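Local coordinates for protein aminopeptidase YwaD (Bacillus subtilis, PDB 6HC6) that hydrolyses peptides at their N-terminus, releasing residues such as arginine, lysine and leucine, and binds two zinc ions per subunit, at residues A67-S72 against F291-L296; T226-I231 against A249-V254; G100-S103 against D108-L111. All blocks are in the same frame, centred on the assembly; numbering follows the deposited sequence.

Overall arrangement
Interactions 1 and 2 form one continuous region of the zinc peptidase domain, their centres about 4 Å apart. Helix 67-82 packs there beside the mixed sheet that contains strands 226-234, 244-250 and 285-291; the end of strand 244-250 supplies His250 to one zinc ion and the loop after strand 285-291 supplies Glu295 to the other. Interaction 3 lies about 25 Å and 28 Å from them, centre to centre, in the second sheet, to which the strands of the PA domain belong. Along the chain, 67-72 and 291-296 enclose both other contacts, and the hairpin of interaction 3 closes before interaction 2 opens. Helix 67-82 thus joins the metal-binding core although the second sheet intervenes in sequence.

Interaction 1 (A67-S72 against F291-L296); sequences AAEKKS and FGAEEL. With ZN (zinc ion), chain E.
The carboxylate of Glu69 is held between Gly292 CA on one side of its plane and Asp252 CB on the other, while Ala293 N meets OE1 nearly along the C-O axis. This is the buried seam between helix 67-82 and the loop that follows strand 285-291 in the M28 peptidase fold, the loop that brings Glu295 to zinc. The bond from Ala293 N to Glu69 OE1 is 3.0 Å long and moderately bent, 144° at the hydrogen. Glu69 reaches the loop because its CG lies anti to the backbone N (chi1 -168°) and the chain stays extended beyond it. The second oxygen, OE2, is gripped by Ser227 OG and Gly65 N, so both ends of the carboxylate are tied and its rotation is restrained. Gly292 CA comes within 3.5 Å of Glu69 OE1. Further along the loop, the flat carboxylate of Glu295 chelates the zinc with both oxygens, and Asp262, His401 and Glu452 are the other protein ligands. Beside it, Glu294 OE2 accepts a 2.7 Å hydrogen bond from water 1, whose oxygen lies 2.3 Å from the same zinc ion.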
ATOM      1  N   ALA A  67      10.020  -8.154 -10.935  1.00 25.75           N
ATOM      2  CA  ALA A  67       9.564  -8.377 -12.295  1.00 25.62           C
ATOM      3  C   ALA A  67       8.042  -8.385 -12.396  1.00 25.09           C
ATOM      4  O   ALA A  67       7.486  -7.915 -13.398  1.00 25.38           O
ATOM      5  CB  ALA A  67      10.156  -9.689 -12.814  1.00 28.39           C
ATOM      6  N   ALA A  68       7.348  -8.892 -11.373  1.00 24.94           N
ATOM      7  CA  ALA A  68       5.887  -8.892 -11.415  1.00 23.42           C
ATOM      8  C   ALA A  68       5.331  -7.474 -11.417  1.00 25.81           C
ATOM      9  O   ALA A  68       4.349  -7.184 -12.109  1.00 23.39           O
ATOM     10  CB  ALA A  68       5.316  -9.676 -10.233  1.00 27.29           C
ATOM     11  N   GLU A  69       5.927  -6.576 -10.634  1.00 21.83           N
ATOM     12  CA  GLU A  69       5.447  -5.202 -10.664  1.00 23.44           C
ATOM     13  C   GLU A  69       5.740  -4.562 -12.016  1.00 24.61           C
ATOM     14  O   GLU A  69       4.906  -3.824 -12.551  1.00 26.05           O
ATOM     15  CB  GLU A  69       6.055  -4.381  -9.524  1.00 21.29           C
ATOM     16  CG  GLU A  69       5.364  -3.013  -9.339  1.00 19.63           C
ATOM     17  CD  GLU A  69       6.122  -2.060  -8.436  1.00 21.10           C
ATOM     18  OE1 GLU A  69       5.471  -1.389  -7.604  1.00 22.02           O
ATOM     19  OE2 GLU A  69       7.360  -1.950  -8.563  1.00 24.80           O
ATOM     20  N   LYS A  70       6.900  -4.860 -12.600  1.00 22.70           N
ATOM     21  CA  LYS A  70       7.221  -4.280 -13.901  1.00 20.37           C
ATOM     22  C   LYS A  70       6.291  -4.822 -14.983  1.00 28.20           C
ATOM     23  O   LYS A  70       5.820  -4.062 -15.838  1.00 24.00           O
ATOM     24  CB  LYS A  70       8.696  -4.527 -14.229  1.00 33.62           C
ATOM     25  CG  LYS A  70       9.578  -3.422 -13.604  1.00 35.90           C
ATOM     26  CD  LYS A  70      10.910  -3.894 -13.070  1.00 45.10           C
ATOM     27  CE  LYS A  70      11.477  -2.910 -12.031  1.00 39.45           C
ATOM     28  NZ  LYS A  70      11.631  -1.507 -12.541  1.00 29.45           N
ATOM     29  N   LYS A  71       5.998  -6.126 -14.949  1.00 26.12           N
ATOM     30  CA  LYS A  71       5.028  -6.704 -15.877  1.00 25.06           C
ATOM     31  C   LYS A  71       3.672  -6.027 -15.730  1.00 25.61           C
ATOM     32  O   LYS A  71       3.000  -5.730 -16.728  1.00 26.09           O
ATOM     33  CB  LYS A  71       4.905  -8.209 -15.621  1.00 31.69           C
ATOM     34  CG  LYS A  71       4.279  -9.011 -16.739  1.00 42.84           C
ATOM     35  CD  LYS A  71       4.868 -10.414 -16.775  1.00 50.59           C
ATOM     36  CE  LYS A  71       4.218 -11.273 -17.849  1.00 56.63           C
ATOM     37  NZ  LYS A  71       2.894 -11.796 -17.400  1.00 56.48           N
ATOM     38  N   SER A  72       3.262  -5.766 -14.485  1.00 24.32           N
ATOM     39  CA  SER A  72       1.989  -5.098 -14.242  1.00 21.43           C
ATOM     40  C   SER A  72       1.985  -3.688 -14.807  1.00 23.56           C
ATOM     41  O   SER A  72       0.968  -3.231 -15.346  1.00 22.78           O
ATOM     42  CB  SER A  72       1.696  -5.054 -12.740  1.00 18.76           C
ATOM     43  OG  SER A  72       1.705  -6.348 -12.199  1.00 24.84           O
ATOM     44  N   PHE A 291       0.116   3.992  -9.113  1.00 15.13           N
ATOM     45  CA  PHE A 291       1.317   4.262  -8.336  1.00 16.48           C
ATOM     46  C   PHE A 291       2.044   2.967  -8.014  1.00 16.85           C
ATOM     47  O   PHE A 291       1.432   2.021  -7.526  1.00 17.48           O
ATOM     48  CB  PHE A 291       0.973   4.964  -7.023  1.00 16.05           C
ATOM     49  CG  PHE A 291       0.609   6.411  -7.183  1.00 16.73           C
ATOM     50  CD1 PHE A 291       1.486   7.304  -7.784  1.00 19.06           C
ATOM     51  CD2 PHE A 291      -0.601   6.878  -6.701  1.00 16.24           C
ATOM     52  CE1 PHE A 291       1.132   8.643  -7.936  1.00 17.10           C
ATOM     53  CE2 PHE A 291      -0.946   8.210  -6.835  1.00 17.12           C
ATOM     54  CZ  PHE A 291      -0.078   9.091  -7.454  1.00 18.84           C
ATOM     55  N   GLY A 292       3.356   2.944  -8.226  1.00 18.45           N
ATOM     56  CA  GLY A 292       4.129   1.804  -7.778  1.00 16.75           C
ATOM     57  C   GLY A 292       4.592   1.970  -6.341  1.00 17.14           C
ATOM     58  O   GLY A 292       4.553   3.057  -5.781  1.00 15.99           O
ATOM     59  N   ALA A 293       5.015   0.861  -5.735  1.00 16.58           N
ATOM     60  CA  ALA A 293       5.759   0.891  -4.466  1.00 19.45           C
ATOM     61  C   ALA A 293       5.010   1.613  -3.342  1.00 18.00           C
ATOM     62  O   ALA A 293       5.621   2.223  -2.463  1.00 17.11           O
ATOM     63  CB  ALA A 293       7.146   1.524  -4.648  1.00 17.79           C
ATOM     64  N   GLU A 294       3.685   1.535  -3.324  1.00 17.57           N
ATOM     65  CA  GLU A 294       2.960   2.109  -2.187  1.00 16.71           C
ATOM     66  C   GLU A 294       3.211   1.346  -0.890  1.00 16.00           C
ATOM     67  O   GLU A 294       3.179   1.939   0.195  1.00 15.43           O
ATOM     68  CB  GLU A 294       1.466   2.120  -2.488  1.00 15.47           C
ATOM     69  CG  GLU A 294       0.578   2.786  -1.427  1.00 17.92           C
ATOM     70  CD  GLU A 294       0.230   1.892  -0.253  1.00 23.95           C
ATOM     71  OE1 GLU A 294      -0.116   2.443   0.816  1.00 21.41           O
ATOM     72  OE2 GLU A 294       0.333   0.653  -0.380  1.00 17.11           O
ATOM     73  N   GLU A 295       3.423   0.034  -0.973  1.00 15.15           N
ATOM     74  CA  GLU A 295       3.477  -0.758   0.245  1.00 17.05           C
ATOM     75  C   GLU A 295       4.763  -0.514   1.012  1.00 21.06           C
ATOM     76  O   GLU A 295       4.850  -0.896   2.180  1.00 18.70           O
ATOM     77  CB  GLU A 295       3.314  -2.259  -0.067  1.00 17.81           C
ATOM     78  CG  GLU A 295       1.965  -2.653  -0.709  1.00 13.45           C
ATOM     79  CD  GLU A 295       0.782  -2.667   0.290  1.00 17.24           C
ATOM     80  OE1 GLU A 295       0.916  -2.181   1.430  1.00 15.80           O
ATOM     81  OE2 GLU A 295      -0.298  -3.150  -0.096  1.00 15.05           O
ATOM     82  N   LEU A 296       5.741   0.131   0.387  1.00 15.26           N
ATOM     83  CA  LEU A 296       6.988   0.477   1.043  1.00 19.28           C
ATOM     84  C   LEU A 296       6.933   1.839   1.712  1.00 26.17           C
ATOM     85  O   LEU A 296       7.954   2.292   2.240  1.00 23.99           O
ATOM     86  CB  LEU A 296       8.132   0.453   0.030  1.00 18.46           C
ATOM     87  CG  LEU A 296       8.452  -0.912  -0.571  1.00 21.51           C
ATOM     88  CD1 LEU A 296       9.633  -0.745  -1.523  1.00 22.96           C
ATOM     89  CD2 LEU A 296       8.833  -1.870   0.559  1.00 28.46           C
TER
HETATM   90 ZN    ZN E 502      -1.352  -2.678   1.744  1.00 21.49          ZN
HETATM   91  O   HOH W   1      -1.787  -0.663   0.713  1.00 18.72           O

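Interaction 2 (T226-I231 against A249-V254). With ZN (zinc ion), chain D.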
ATOM      1  N   THR A 226      14.186  -0.479  -8.526  1.00 21.81           N
ATOM      2  CA  THR A 226      13.424   0.636  -9.059  1.00 21.77           C
ATOM      3  C   THR A 226      11.964   0.233  -9.173  1.00 20.06           C
ATOM      4  O   THR A 226      11.638  -0.944  -9.322  1.00 22.78           O
ATOM      5  CB  THR A 226      13.926   1.076 -10.438  1.00 26.27           C
ATOM      6  OG1 THR A 226      13.721   0.014 -11.379  1.00 34.38           O
ATOM      7  CG2 THR A 226      15.399   1.422 -10.391  1.00 26.50           C
ATOM      8  N   SER A 227      11.093   1.227  -9.109  1.00 21.11           N
ATOM      9  CA  SER A 227       9.682   1.005  -9.381  1.00 18.26           C
ATOM     10  C   SER A 227       9.230   2.048 -10.389  1.00 22.71           C
ATOM     11  O   SER A 227      10.061   2.768 -10.948  1.00 25.59           O
ATOM     12  CB  SER A 227       8.860   1.072  -8.100  1.00 19.75           C
ATOM     13  OG  SER A 227       7.497   0.744  -8.357  1.00 18.21           O
ATOM     14  N   GLN A 228       7.927   2.143 -10.641  1.00 21.81           N
ATOM     15  CA  GLN A 228       7.486   3.122 -11.617  1.00 21.69           C
ATOM     16  C   GLN A 228       6.021   3.441 -11.387  1.00 17.87           C
ATOM     17  O   GLN A 228       5.269   2.650 -10.807  1.00 21.60           O
ATOM     18  CB  GLN A 228       7.705   2.641 -13.055  1.00 22.53           C
ATOM     19  CG  GLN A 228       7.145   1.256 -13.350  1.00 24.27           C
ATOM     20  CD  GLN A 228       7.953   0.157 -12.689  1.00 22.19           C
ATOM     21  OE1 GLN A 228       9.184   0.164 -12.725  1.00 28.04           O
ATOM     22  NE2 GLN A 228       7.261  -0.773 -12.034  1.00 23.98           N
ATOM     23  N   ASN A 229       5.639   4.626 -11.844  1.00 20.49           N
ATOM     24  CA  ASN A 229       4.253   5.055 -11.886  1.00 20.91           C
ATOM     25  C   ASN A 229       3.826   5.088 -13.344  1.00 25.00           C
ATOM     26  O   ASN A 229       4.645   5.336 -14.236  1.00 22.41           O
ATOM     27  CB  ASN A 229       4.076   6.451 -11.272  1.00 18.00           C
ATOM     28  CG  ASN A 229       4.571   6.530  -9.845  1.00 21.56           C
ATOM     29  OD1 ASN A 229       4.368   5.608  -9.063  1.00 20.55           O
ATOM     30  ND2 ASN A 229       5.222   7.633  -9.498  1.00 22.96           N
ATOM     31  N   ILE A 230       2.553   4.817 -13.583  1.00 19.23           N
ATOM     32  CA  ILE A 230       1.992   4.861 -14.931  1.00 19.04           C
ATOM     33  C   ILE A 230       0.942   5.955 -14.944  1.00 21.55           C
ATOM     34  O   ILE A 230      -0.052   5.875 -14.210  1.00 21.84           O
ATOM     35  CB  ILE A 230       1.402   3.509 -15.354  1.00 20.58           C
ATOM     36  CG1 ILE A 230       2.463   2.413 -15.225  1.00 23.59           C
ATOM     37  CG2 ILE A 230       0.913   3.574 -16.803  1.00 20.14           C
ATOM     38  CD1 ILE A 230       2.376   1.647 -13.954  1.00 27.60           C
ATOM     39  N   ILE A 231       1.164   6.976 -15.766  1.00 19.79           N
ATOM     40  CA  ILE A 231       0.347   8.174 -15.765  1.00 20.28           C
ATOM     41  C   ILE A 231      -0.335   8.281 -17.117  1.00 23.28           C
ATOM     42  O   ILE A 231       0.341   8.419 -18.140  1.00 24.71           O
ATOM     43  CB  ILE A 231       1.187   9.427 -15.487  1.00 21.29           C
ATOM     44  CG1 ILE A 231       2.019   9.236 -14.205  1.00 23.99           C
ATOM     45  CG2 ILE A 231       0.276  10.645 -15.425  1.00 20.84           C
ATOM     46  CD1 ILE A 231       3.338  10.006 -14.246  1.00 31.21           C
ATOM     47  N   ALA A 249      -4.472   4.992  -7.865  1.00 15.00           N
ATOM     48  CA  ALA A 249      -4.540   3.697  -7.192  1.00 13.50           C
ATOM     49  C   ALA A 249      -3.163   3.054  -7.265  1.00 19.21           C
ATOM     50  O   ALA A 249      -2.503   3.161  -8.292  1.00 19.99           O
ATOM     51  CB  ALA A 249      -5.573   2.796  -7.875  1.00 15.25           C
ATOM     52  N   HIS A 250      -2.735   2.390  -6.197  1.00 15.38           N
ATOM     53  CA  HIS A 250      -1.446   1.706  -6.245  1.00 12.84           C
ATOM     54  C   HIS A 250      -1.617   0.291  -6.779  1.00 16.61           C
ATOM     55  O   HIS A 250      -2.610  -0.380  -6.498  1.00 16.43           O
ATOM     56  CB  HIS A 250      -0.754   1.714  -4.876  1.00 11.19           C
ATOM     57  CG  HIS A 250      -1.328   0.773  -3.849  1.00 11.95           C
ATOM     58  ND1 HIS A 250      -0.862  -0.514  -3.675  1.00 14.01           N
ATOM     59  CD2 HIS A 250      -2.232   0.975  -2.860  1.00 15.74           C
ATOM     60  CE1 HIS A 250      -1.506  -1.094  -2.677  1.00 14.84           C
ATOM     61  NE2 HIS A 250      -2.323  -0.201  -2.138  1.00 11.62           N
ATOM     62  N   TYR A 251      -0.641  -0.161  -7.562  1.00 13.88           N
ATOM     63  CA  TYR A 251      -0.770  -1.449  -8.228  1.00 15.84           C
ATOM     64  C   TYR A 251       0.230  -2.469  -7.699  1.00 15.02           C
ATOM     65  O   TYR A 251       0.287  -3.593  -8.219  1.00 18.80           O
ATOM     66  CB  TYR A 251      -0.643  -1.278  -9.749  1.00 15.11           C
ATOM     67  CG  TYR A 251       0.736  -0.898 -10.233  1.00 15.30           C
ATOM     68  CD1 TYR A 251       1.171   0.422 -10.203  1.00 14.02           C
ATOM     69  CD2 TYR A 251       1.587  -1.850 -10.745  1.00 18.53           C
ATOM     70  CE1 TYR A 251       2.440   0.771 -10.628  1.00 15.77           C
ATOM     71  CE2 TYR A 251       2.863  -1.514 -11.199  1.00 22.49           C
ATOM     72  CZ  TYR A 251       3.279  -0.203 -11.131  1.00 19.69           C
ATOM     73  OH  TYR A 251       4.533   0.157 -11.566  1.00 22.06           O
ATOM     74  N   ASP A 252       0.985  -2.129  -6.651  1.00 15.91           N
ATOM     75  CA  ASP A 252       1.831  -3.132  -6.012  1.00 17.94           C
ATOM     76  C   ASP A 252       1.088  -3.808  -4.864  1.00 20.46           C
ATOM     77  O   ASP A 252       0.044  -3.342  -4.410  1.00 16.52           O
ATOM     78  CB  ASP A 252       3.132  -2.514  -5.513  1.00 15.44           C
ATOM     79  CG  ASP A 252       2.922  -1.532  -4.370  1.00 17.46           C
ATOM     80  OD1 ASP A 252       2.019  -0.668  -4.490  1.00 16.84           O
ATOM     81  OD2 ASP A 252       3.676  -1.606  -3.372  1.00 16.36           O
ATOM     82  N   SER A 253       1.637  -4.932  -4.402  1.00 15.57           N
ATOM     83  CA  SER A 253       1.074  -5.662  -3.268  1.00 15.48           C
ATOM     84  C   SER A 253       2.210  -6.131  -2.372  1.00 17.56           C
ATOM     85  O   SER A 253       3.382  -6.073  -2.748  1.00 17.65           O
ATOM     86  CB  SER A 253       0.213  -6.849  -3.717  1.00 19.77           C
ATOM     87  OG  SER A 253       1.018  -7.887  -4.237  1.00 20.46           O
ATOM     88  N   VAL A 254       1.859  -6.606  -1.179  1.00 14.19           N
ATOM     89  CA  VAL A 254       2.866  -7.072  -0.217  1.00 18.07           C
ATOM     90  C   VAL A 254       3.288  -8.494  -0.573  1.00 21.30           C
ATOM     91  O   VAL A 254       2.548  -9.217  -1.263  1.00 19.06           O
ATOM     92  CB  VAL A 254       2.353  -6.998   1.236  1.00 18.88           C
ATOM     93  CG1 VAL A 254       1.910  -5.569   1.603  1.00 17.11           C
ATOM     94  CG2 VAL A 254       1.220  -7.997   1.461  1.00 19.73           C
TER
HETATM   95 ZN    ZN D 501      -3.537  -0.429  -0.363  1.00 19.43          ZN
HETATM   96  O   HOH W   2      -4.178  -0.291   1.524  1.00 22.27           O
HETATM   97  O   HOH W   1      -1.787  -0.663   0.713  1.00 18.72           O
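The phenol of Tyr251 joins the two segments by using its hydroxyl both ways: OH donates to Gln228 O at 2.7 Å and accepts from Gln228 NE2 at 2.9 Å. One residue of strand 226-234 therefore supplies both an acceptor and a donor. The carbonyl lies at the edge of the ring, in its plane, yet the hydroxyl approaches from above the carbonyl plane and not on a lone pair. The amide plane is turned 46° from the ring. Gln228 can present NE2 to the Tyr251 hydroxyl, which reaches past strand 285-291, because Gln228 CG sits between the backbone N and carbonyl carbon (chi1 51°) and the chain bends at chi2. Its other amide atom, OE1, accepts from Lys70 NZ, so both ends of the amide are engaged. Ile230 adds an apolar contact, with CD1 coming obliquely to within 3.4 Å of Tyr251 CE1. Tyr251 O itself accepts from Arg62 NE.

The residues before and after Tyr251 form a second bond: His250 ND1 donates to Asp252 OD1 at 3.0 Å, reaching it from above the carboxylate plane, and makes a weak bond to Asp252 O; Asp252 OD2 is occupied by Glu295 N. With ND1 engaged, His250 NE2 binds the zinc ion at 2.2 Å. Asp262 and Asp323 are the other protein ligands, and water 1, shared with the second zinc, lies in the same sphere. This is the dinuclear zinc site of M28 aminopeptidases, with a metal-binding histidine at the C-terminal end of a central strand and a second-shell aspartate that probably orients it.

Interaction 3 (G100-S103 against D108-L111); sequences GTLS and DILL
Leu111 reaches the opposing strand through a chi1 of 69°, which places CG between its own backbone N and carbonyl carbon and lets CD2 press against Thr101 C at 3.4 Å. Leu102 answers with CG anti to its backbone N (chi1 163°), carrying the side chain alongside Ile109, the two pointing the same way; Leu102 CD2 lies 4.0 Å from Ile109 CB. Leu111 CD2 also touches Leu102 CB at 3.7 Å, so the three aliphatic residues form one apolar surface. Strands 198-201 and 214-222 continue that surface with Ile201, Val199 and Leu217, and helix 203-209 adds Leu209 against Ile109.

The two segments are the arms of a beta hairpin in the sheet to which the strands of the PA domain belong. Near the turn, Ser103 and Asp108 form an antiparallel non-hydrogen-bonded pair. Next to it, Ile109 N donates to Leu102 O across 2.9 Å, a fairly straight bond with an angle of 158° at the hydrogen. Further from the turn the arms diverge and waters take over. Water 4 accepts from Leu102 N and lies 2.6 Å from Ile109 O, while water 3 donates to Gly100 O at 2.7 Å and accepts a longer bond from Leu111 N. Water 5 sits by Leu102 O and Asp108 OD1.

A single direct backbone bond thus joins these segments, and the water-bridged backbone contrasts with the buried aliphatic side chains: away from the turn, cohesion probably rests more on leucine and isoleucine packing and bridging water than on regular strand pairing.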
ATOM      1  N   GLY A 100      16.027 -13.761   2.587  1.00 26.89           N
ATOM      2  CA  GLY A 100      16.900 -14.812   3.067  1.00 27.37           C
ATOM      3  C   GLY A 100      16.186 -15.762   4.006  1.00 25.79           C
ATOM      4  O   GLY A 100      14.967 -15.922   3.948  1.00 28.08           O
ATOM      5  N   THR A 101      16.984 -16.390   4.869  1.00 27.21           N
ATOM      6  CA  THR A 101      16.552 -17.556   5.617  1.00 27.15           C
ATOM      7  C   THR A 101      17.043 -17.479   7.055  1.00 28.25           C
ATOM      8  O   THR A 101      17.964 -16.730   7.393  1.00 24.34           O
ATOM      9  CB  THR A 101      17.072 -18.857   4.992  1.00 30.54           C
ATOM     10  OG1 THR A 101      18.501 -18.811   4.939  1.00 31.36           O
ATOM     11  CG2 THR A 101      16.516 -19.042   3.585  1.00 31.00           C
ATOM     12  N   LEU A 102      16.433 -18.307   7.891  1.00 23.95           N
ATOM     13  CA  LEU A 102      16.752 -18.345   9.305  1.00 22.89           C
ATOM     14  C   LEU A 102      16.611 -19.784   9.761  1.00 25.82           C
ATOM     15  O   LEU A 102      15.674 -20.473   9.355  1.00 27.36           O
ATOM     16  CB  LEU A 102      15.820 -17.417  10.097  1.00 20.09           C
ATOM     17  CG  LEU A 102      15.732 -17.602  11.617  1.00 26.87           C
ATOM     18  CD1 LEU A 102      17.023 -17.151  12.275  1.00 31.21           C
ATOM     19  CD2 LEU A 102      14.544 -16.828  12.215  1.00 29.00           C
ATOM     20  N   SER A 103      17.548 -20.246  10.585  1.00 22.69           N
ATOM     21  CA  SER A 103      17.466 -21.599  11.109  1.00 23.92           C
ATOM     22  C   SER A 103      17.949 -21.605  12.548  1.00 25.63           C
ATOM     23  O   SER A 103      18.718 -20.741  12.972  1.00 26.34           O
ATOM     24  CB  SER A 103      18.285 -22.579  10.268  1.00 31.08           C
ATOM     25  OG  SER A 103      19.664 -22.279  10.369  1.00 30.07           O
ATOM     26  N   ASP A 108      14.080 -24.808  10.115  1.00 30.33           N
ATOM     27  CA  ASP A 108      14.089 -23.689   9.189  1.00 29.04           C
ATOM     28  C   ASP A 108      12.839 -22.850   9.418  1.00 32.72           C
ATOM     29  O   ASP A 108      11.748 -23.387   9.626  1.00 35.61           O
ATOM     30  CB  ASP A 108      14.160 -24.176   7.742  1.00 36.35           C
ATOM     31  CG  ASP A 108      15.467 -24.902   7.433  1.00 48.73           C
ATOM     32  OD1 ASP A 108      16.542 -24.481   7.915  1.00 42.67           O
ATOM     33  OD2 ASP A 108      15.420 -25.904   6.701  1.00 53.06           O
ATOM     34  N   ILE A 109      13.016 -21.531   9.425  1.00 24.97           N
ATOM     35  CA  ILE A 109      11.961 -20.602   9.815  1.00 22.69           C
ATOM     36  C   ILE A 109      11.775 -19.581   8.706  1.00 30.42           C
ATOM     37  O   ILE A 109      12.719 -18.866   8.351  1.00 30.56           O
ATOM     38  CB  ILE A 109      12.285 -19.901  11.148  1.00 26.61           C
ATOM     39  CG1 ILE A 109      12.542 -20.941  12.232  1.00 25.21           C
ATOM     40  CG2 ILE A 109      11.162 -18.931  11.544  1.00 30.46           C
ATOM     41  CD1 ILE A 109      13.041 -20.356  13.510  1.00 26.52           C
ATOM     42  N   LEU A 110      10.564 -19.516   8.163  1.00 28.39           N
ATOM     43  CA  LEU A 110      10.232 -18.510   7.165  1.00 25.61           C
ATOM     44  C   LEU A 110      10.271 -17.117   7.774  1.00 25.85           C
ATOM     45  O   LEU A 110       9.825 -16.908   8.904  1.00 28.10           O
ATOM     46  CB  LEU A 110       8.842 -18.778   6.601  1.00 23.18           C
ATOM     47  CG  LEU A 110       8.687 -20.078   5.827  1.00 33.13           C
ATOM     48  CD1 LEU A 110       7.304 -20.126   5.182  1.00 39.46           C
ATOM     49  CD2 LEU A 110       9.778 -20.175   4.783  1.00 36.43           C
ATOM     50  N   LEU A 111      10.786 -16.153   7.013  1.00 23.54           N
ATOM     51  CA  LEU A 111      10.962 -14.810   7.530  1.00 22.11           C
ATOM     52  C   LEU A 111      10.569 -13.789   6.477  1.00 24.70           C
ATOM     53  O   LEU A 111      10.506 -14.083   5.281  1.00 24.92           O
ATOM     54  CB  LEU A 111      12.415 -14.565   7.982  1.00 20.93           C
ATOM     55  CG  LEU A 111      13.510 -14.496   6.908  1.00 25.44           C
ATOM     56  CD1 LEU A 111      13.669 -13.091   6.313  1.00 26.65           C
ATOM     57  CD2 LEU A 111      14.839 -14.934   7.488  1.00 22.51           C
TER
HETATM   58  O   HOH W   3      12.727 -17.243   4.595  1.00 32.28           O
HETATM   59  O   HOH W   4      14.271 -19.622   6.399  1.00 34.78           O
HETATM   60  O   HOH W   5      16.527 -22.110   6.975  1.00 38.06           O